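Local coordinates for universal stress protein A-like protein (Arabidopsis thaliana, PDB 2GM3) that binds adenosine monophosphate and belongs to the universal stress protein A family, though its wider cellular role is not established, at residues D126-S132 and C156-K162; S132-G136 and D171-D175. All coordinates share one frame. Residue numbers count along the deposited sequence, not the author numbering.

Interaction 1: residues D126-S132 and C156-K162; sequences DFLVVGS and CPVMTIK. With AMP (adenosine monophosphate), chain G.
Strand 158-162, outermost within the chain, pairs in parallel with 127-132, its neighbour in the five-stranded sheet of the universal stress protein fold; helix 146-153 makes the crossover between them. Both are extended, and their axes approach to 4.5 Å at -31°, with Leu128 opposite Val158 and Val130 opposite Thr160. Along the second segment, Cys156 (chi1 p) sets SG 3.8 Å from Leu128 CB. Pro157 accepts the first ladder bond, Leu128 N to Pro157 O at 2.8 Å, and its CB lies 3.6 Å from Phe127 CB. Val158 shares a face with Leu128 and Val130 beneath helix 146-153. Met159, a selenomethionine, donates N to Leu128 O (2.8 Å) and accepts Val130 N at its O (3.0 Å). Its CB lies 4.2 Å from the edge of the Phe127 ring at CD1. Thr160, on the Val158 face, sets CG2 3.7 Å from Val130 CG2. An antiparallel ladder from Val158 to Thr160 carries the sheet into the second subunit. Ile161 N donates to Val130 O (3.1 Å), and its CD1 meets Val129 CG1 at 3.4 Å. Lys162 NZ reaches Val151 O of the second subunit. At the pocket end, Gly131 N donates to AMP O2' at 3.0 Å.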
loop_
_atom_site.group_PDB
_atom_site.type_symbol
_atom_site.label_atom_id
_atom_site.label_comp_id
_atom_site.label_asym_id
_atom_site.label_seq_id
_atom_site.Cartn_x
_atom_site.Cartn_y
_atom_site.Cartn_z
ATOM N N ASP A 126 10.116 -4.554 1.929
ATOM C CA ASP A 126 9.209 -5.302 1.123
ATOM C C ASP A 126 8.097 -4.367 0.656
ATOM O O ASP A 126 7.658 -4.467 -0.481
ATOM C CB ASP A 126 8.680 -6.483 1.894
ATOM C CG ASP A 126 9.764 -7.489 2.214
ATOM O OD1 ASP A 126 10.340 -8.092 1.286
ATOM O OD2 ASP A 126 10.050 -7.675 3.408
ATOM N N PHE A 127 7.660 -3.464 1.533
ATOM C CA PHE A 127 6.796 -2.394 1.140
ATOM C C PHE A 127 6.945 -1.108 1.922
ATOM O O PHE A 127 7.531 -1.090 3.006
ATOM C CB PHE A 127 5.334 -2.837 1.052
ATOM C CG PHE A 127 4.668 -3.175 2.363
ATOM C CD1 PHE A 127 3.695 -2.338 2.877
ATOM C CD2 PHE A 127 4.933 -4.377 3.018
ATOM C CE1 PHE A 127 3.018 -2.666 4.069
ATOM C CE2 PHE A 127 4.287 -4.708 4.183
ATOM C CZ PHE A 127 3.322 -3.857 4.718
ATOM N N LEU A 128 6.367 -0.043 1.364
ATOM C CA LEU A 128 6.374 1.295 1.949
ATOM C C LEU A 128 4.963 1.666 2.389
ATOM O O LEU A 128 4.011 1.553 1.611
ATOM C CB LEU A 128 6.862 2.285 0.869
ATOM C CG LEU A 128 6.806 3.786 1.111
ATOM C CD1 LEU A 128 7.587 4.137 2.392
ATOM C CD2 LEU A 128 7.331 4.552 -0.049
ATOM N N VAL A 129 4.824 2.091 3.631
ATOM C CA VAL A 129 3.575 2.656 4.115
ATOM C C VAL A 129 3.717 4.183 4.252
ATOM O O VAL A 129 4.650 4.678 4.896
ATOM C CB VAL A 129 3.192 2.081 5.481
ATOM C CG1 VAL A 129 1.910 2.696 5.965
ATOM C CG2 VAL A 129 3.064 0.560 5.442
ATOM N N VAL A 130 2.800 4.911 3.628
ATOM C CA VAL A 130 2.720 6.331 3.782
ATOM C C VAL A 130 1.292 6.632 4.128
ATOM O O VAL A 130 0.366 5.961 3.642
ATOM C CB VAL A 130 3.133 7.120 2.467
ATOM C CG1 VAL A 130 4.638 6.955 2.196
ATOM C CG2 VAL A 130 2.336 6.639 1.258
ATOM N N GLY A 131 1.115 7.627 4.985
ATOM C CA GLY A 131 -0.173 8.221 5.210
ATOM C C GLY A 131 -0.466 9.072 3.988
ATOM O O GLY A 131 0.380 9.192 3.104
ATOM N N SER A 132 -1.666 9.646 3.930
ATOM C CA SER A 132 -2.036 10.507 2.840
ATOM C C SER A 132 -3.146 11.423 3.298
ATOM O O SER A 132 -4.059 10.992 3.990
ATOM C CB SER A 132 -2.500 9.678 1.647
ATOM O OG SER A 132 -3.142 10.519 0.693
ATOM N N CYS A 156 9.118 -0.307 -4.680
ATOM C CA CYS A 156 8.544 -1.375 -3.908
ATOM C C CYS A 156 7.038 -1.100 -3.851
ATOM O O CYS A 156 6.607 -0.004 -4.188
ATOM C CB CYS A 156 9.131 -1.364 -2.498
ATOM S SG CYS A 156 8.618 0.055 -1.610
ATOM N N PRO A 157 6.239 -2.091 -3.427
ATOM C CA PRO A 157 4.817 -1.859 -3.121
ATOM C C PRO A 157 4.600 -0.701 -2.161
ATOM O O PRO A 157 5.367 -0.518 -1.210
ATOM C CB PRO A 157 4.396 -3.156 -2.434
ATOM C CG PRO A 157 5.277 -4.209 -3.129
ATOM C CD PRO A 157 6.616 -3.510 -3.279
ATOM N N VAL A 158 3.563 0.077 -2.420
ATOM C CA VAL A 158 3.237 1.218 -1.601
ATOM C C VAL A 158 1.810 1.070 -1.079
ATOM O O VAL A 158 0.904 0.794 -1.837
ATOM C CB VAL A 158 3.397 2.587 -2.385
ATOM C CG1 VAL A 158 3.207 3.745 -1.441
ATOM C CG2 VAL A 158 4.776 2.715 -3.019
HETATM N N MSE A 159 1.651 1.233 0.217
HETATM C CA MSE A 159 0.390 1.180 0.872
HETATM C C MSE A 159 0.123 2.617 1.254
HETATM O O MSE A 159 0.909 3.205 2.008
HETATM C CB MSE A 159 0.542 0.356 2.151
HETATM C CG MSE A 159 -0.705 0.360 3.011
HETATM SE SE MSE A 159 -2.100 -0.688 2.152
HETATM C CE MSE A 159 -1.558 -2.309 2.781
ATOM N N THR A 160 -0.959 3.194 0.735
ATOM C CA THR A 160 -1.356 4.542 1.108
ATOM C C THR A 160 -2.596 4.441 1.978
ATOM O O THR A 160 -3.607 3.864 1.558
ATOM C CB THR A 160 -1.686 5.470 -0.104
ATOM O OG1 THR A 160 -2.643 4.830 -0.926
ATOM C CG2 THR A 160 -0.512 5.677 -0.950
ATOM N N ILE A 161 -2.499 5.001 3.190
ATOM C CA ILE A 161 -3.577 4.995 4.162
ATOM C C ILE A 161 -3.979 6.412 4.445
ATOM O O ILE A 161 -3.137 7.219 4.791
ATOM C CB ILE A 161 -3.122 4.298 5.488
ATOM C CG1 ILE A 161 -2.661 2.862 5.188
ATOM C CG2 ILE A 161 -4.253 4.311 6.557
ATOM C CD1 ILE A 161 -1.512 2.418 5.946
ATOM N N LYS A 162 -5.268 6.699 4.272
ATOM C CA LYS A 162 -5.860 7.999 4.512
ATOM C C LYS A 162 -6.423 8.016 5.901
ATOM O O LYS A 162 -6.625 6.971 6.489
ATOM C CB LYS A 162 -6.993 8.297 3.542
ATOM C CG LYS A 162 -6.513 8.594 2.129
ATOM C CD LYS A 162 -7.684 8.473 1.134
ATOM C CE LYS A 162 -7.202 8.417 -0.318
ATOM N NZ LYS A 162 -8.063 7.437 -1.139
HETATM P P AMP G . 0.736 13.535 1.573
HETATM O O1P AMP G . 1.729 14.553 1.560
HETATM O O2P AMP G . -0.497 13.883 2.321
HETATM O O3P AMP G . 0.420 12.886 0.313
HETATM O "O5'" AMP G . 1.298 12.306 2.415
HETATM C "C5'" AMP G . 1.569 12.458 3.791
HETATM C "C4'" AMP G . 2.483 11.319 4.153
HETATM O "O4'" AMP G . 3.801 11.455 3.518
HETATM C "C3'" AMP G . 2.764 11.245 5.627
HETATM O "O3'" AMP G . 1.660 10.530 6.255
HETATM C "C2'" AMP G . 4.037 10.411 5.638
HETATM O "O2'" AMP G . 3.681 9.031 5.554
HETATM C "C1'" AMP G . 4.762 10.856 4.373
HETATM N N9 AMP G . 5.634 11.998 4.710
HETATM C C8 AMP G . 5.374 13.319 4.568
HETATM N N7 AMP G . 6.433 14.026 4.998
HETATM C C5 AMP G . 7.381 13.158 5.374
HETATM C C6 AMP G . 8.680 13.265 5.879
HETATM N N6 AMP G . 9.269 14.426 6.102
HETATM N N1 AMP G . 9.344 12.150 6.160
HETATM C C2 AMP G . 8.831 10.949 5.984
HETATM N N3 AMP G . 7.606 10.791 5.502
HETATM C C4 AMP G . 6.867 11.873 5.189
#

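Interaction 2: residues S132-G136 and D171-D175; sequences SRGLG and DPADD. With AMP (adenosine monophosphate), chain G.
Arg133 carries this contact, with Pro172 and Ala173 as its main partners in the C-terminal tail. Neither segment is regular helix or strand. Arg133 has phi/psi -85/-11, and its CA to CB bond points toward 171-175; its CA is 6.1 Å from that of Pro172. Arg133 CB lies 3.4 Å from Pro172 O; with chi1 m, chi2 t and chi3 m the side chain brings NH1 to Ala173 O in a 2.9 Å hydrogen bond.

The same guanidinium turns its other nitrogens to the AMP phosphate: NE donates to O2P at 2.7 Å and NH2 to O1P at 2.9 Å, while the backbone N of Arg133 reaches O2P at 2.9 Å. This is the phosphate end of the nucleotide site in the universal stress protein fold, built in the loop that leaves strand 127-132. Just before Arg133, Ser132 makes an ST turn, its OG accepting Gly134 N at 3.0 Å; Gly134 then takes positive phi (70/42).

Pro172 and Ala173 occupy the middle of a type I turn from Asp171 to Asp174, closed by Asp174 N to Asp171 O at 3.0 Å. An Asx turn reinforces it, with Asp171 OD1 accepting Ala173 N at 3.0 Å. Beside Arg133, Leu135 brings CD1 to 3.8 Å from Pro172 CB. At the chain terminus, Asp175 OD1 is 3.6 Å from Arg133 CG and 4.5 Å from Arg133 NE, well out of the guanidinium plane; the side-chain carboxylate is held instead by a hydrogen bond between OD1 and Ser26 and a salt bridge from OD2 to Arg163.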
loop_
_atom_site.group_PDB
_atom_site.type_symbol
_atom_site.label_atom_id
_atom_site.label_comp_id
_atom_site.label_asym_id
_atom_site.label_seq_id
_atom_site.Cartn_x
_atom_site.Cartn_y
_atom_site.Cartn_z
ATOM N N SER A 132 -1.666 9.646 3.930
ATOM C CA SER A 132 -2.036 10.507 2.840
ATOM C C SER A 132 -3.146 11.423 3.298
ATOM O O SER A 132 -4.059 10.992 3.990
ATOM C CB SER A 132 -2.500 9.678 1.647
ATOM O OG SER A 132 -3.142 10.519 0.693
ATOM N N ARG A 133 -3.050 12.691 2.937
ATOM C CA ARG A 133 -4.053 13.653 3.315
ATOM C C ARG A 133 -5.166 13.597 2.306
ATOM O O ARG A 133 -6.214 14.156 2.530
ATOM C CB ARG A 133 -3.448 15.049 3.418
ATOM C CG ARG A 133 -2.450 15.160 4.570
ATOM C CD ARG A 133 -1.672 16.418 4.495
ATOM N NE ARG A 133 -0.729 16.385 3.393
ATOM C CZ ARG A 133 0.003 17.431 2.987
ATOM N NH1 ARG A 133 -0.129 18.620 3.565
ATOM N NH2 ARG A 133 0.862 17.291 1.978
ATOM N N GLY A 134 -4.912 12.888 1.204
ATOM C CA GLY A 134 -5.842 12.718 0.100
ATOM C C GLY A 134 -6.099 13.957 -0.721
ATOM O O GLY A 134 -7.243 14.187 -1.133
ATOM N N LEU A 135 -5.047 14.714 -1.008
ATOM C CA LEU A 135 -5.148 16.013 -1.656
ATOM C C LEU A 135 -5.358 15.995 -3.185
ATOM O O LEU A 135 -4.835 16.848 -3.906
ATOM C CB LEU A 135 -3.921 16.844 -1.266
ATOM C CG LEU A 135 -3.962 17.771 -0.033
ATOM C CD1 LEU A 135 -5.188 17.603 0.880
ATOM C CD2 LEU A 135 -2.701 17.539 0.755
ATOM N N GLY A 136 -6.142 15.059 -3.703
ATOM C CA GLY A 136 -6.500 15.139 -5.140
ATOM C C GLY A 136 -7.628 14.211 -5.568
ATOM O O GLY A 136 -8.591 13.979 -4.825
ATOM N N ASP A 171 -9.542 21.644 7.222
ATOM C CA ASP A 171 -8.689 21.858 6.063
ATOM C C ASP A 171 -7.787 20.638 5.909
ATOM O O ASP A 171 -6.912 20.398 6.735
ATOM C CB ASP A 171 -7.873 23.140 6.215
ATOM C CG ASP A 171 -6.934 23.390 5.043
ATOM O OD1 ASP A 171 -6.764 22.512 4.166
ATOM O OD2 ASP A 171 -6.355 24.494 5.011
ATOM N N PRO A 172 -8.013 19.852 4.845
ATOM C CA PRO A 172 -7.310 18.575 4.715
ATOM C C PRO A 172 -5.794 18.710 4.554
ATOM O O PRO A 172 -5.038 17.728 4.816
ATOM C CB PRO A 172 -7.946 17.935 3.478
ATOM C CG PRO A 172 -9.191 18.712 3.187
ATOM C CD PRO A 172 -8.950 20.095 3.729
ATOM N N ALA A 173 -5.342 19.900 4.152
ATOM C CA ALA A 173 -3.900 20.155 4.001
ATOM C C ALA A 173 -3.197 20.082 5.356
ATOM O O ALA A 173 -2.040 19.694 5.438
ATOM C CB ALA A 173 -3.649 21.513 3.308
ATOM N N ASP A 174 -3.934 20.444 6.405
ATOM C CA ASP A 174 -3.504 20.342 7.790
ATOM C C ASP A 174 -3.275 18.915 8.177
ATOM O O ASP A 174 -4.089 18.040 7.899
ATOM C CB ASP A 174 -4.586 20.893 8.713
ATOM C CG ASP A 174 -4.762 22.372 8.568
ATOM O OD1 ASP A 174 -5.927 22.849 8.634
ATOM O OD2 ASP A 174 -3.743 23.064 8.357
ATOM N N ASP A 175 -2.172 18.697 8.870
ATOM C CA ASP A 175 -1.768 17.366 9.275
ATOM C C ASP A 175 -0.950 17.517 10.560
ATOM O O ASP A 175 -0.874 16.584 11.380
ATOM C CB ASP A 175 -0.967 16.680 8.167
ATOM C CG ASP A 175 -1.127 15.163 8.165
ATOM O OD1 ASP A 175 -0.407 14.483 7.413
ATOM O OD2 ASP A 175 -1.964 14.624 8.914
ATOM O OXT ASP A 175 -0.396 18.618 10.806
HETATM P P AMP G . 0.736 13.535 1.573
HETATM O O1P AMP G . 1.729 14.553 1.560
HETATM O O2P AMP G . -0.497 13.883 2.321
HETATM O O3P AMP G . 0.420 12.886 0.313
HETATM O "O5'" AMP G . 1.298 12.306 2.415
HETATM C "C5'" AMP G . 1.569 12.458 3.791
HETATM C "C4'" AMP G . 2.483 11.319 4.153
HETATM O "O4'" AMP G . 3.801 11.455 3.518
HETATM C "C3'" AMP G . 2.764 11.245 5.627
HETATM O "O3'" AMP G . 1.660 10.530 6.255
HETATM C "C2'" AMP G . 4.037 10.411 5.638
HETATM O "O2'" AMP G . 3.681 9.031 5.554
HETATM C "C1'" AMP G . 4.762 10.856 4.373
HETATM N N9 AMP G . 5.634 11.998 4.710
HETATM C C8 AMP G . 5.374 13.319 4.568
HETATM N N7 AMP G . 6.433 14.026 4.998
HETATM C C5 AMP G . 7.381 13.158 5.374
HETATM C C6 AMP G . 8.680 13.265 5.879
HETATM N N6 AMP G . 9.269 14.426 6.102
HETATM N N1 AMP G . 9.344 12.150 6.160
HETATM C C2 AMP G . 8.831 10.949 5.984
HETATM N N3 AMP G . 7.606 10.791 5.502
HETATM C C4 AMP G . 6.867 11.873 5.189
#

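Interaction 1 is a buried contact of the sheet, whereas interaction 2 is a smaller surface contact, burying 228 Å² against 597 Å². They share Ser132, and both touch AMP: 126-132 at the ribose, the loop of 132-136 at the phosphate. Regular backbone pairing and apolar side chains hold the two strands, and the sheet continues into the second subunit. Between the loop and the C-terminal tail, a single arginine side chain makes the one hydrogen bond across, and turns shape each partner locally. The segments alternate along the chain, and the contact centres lie about 16 Å apart.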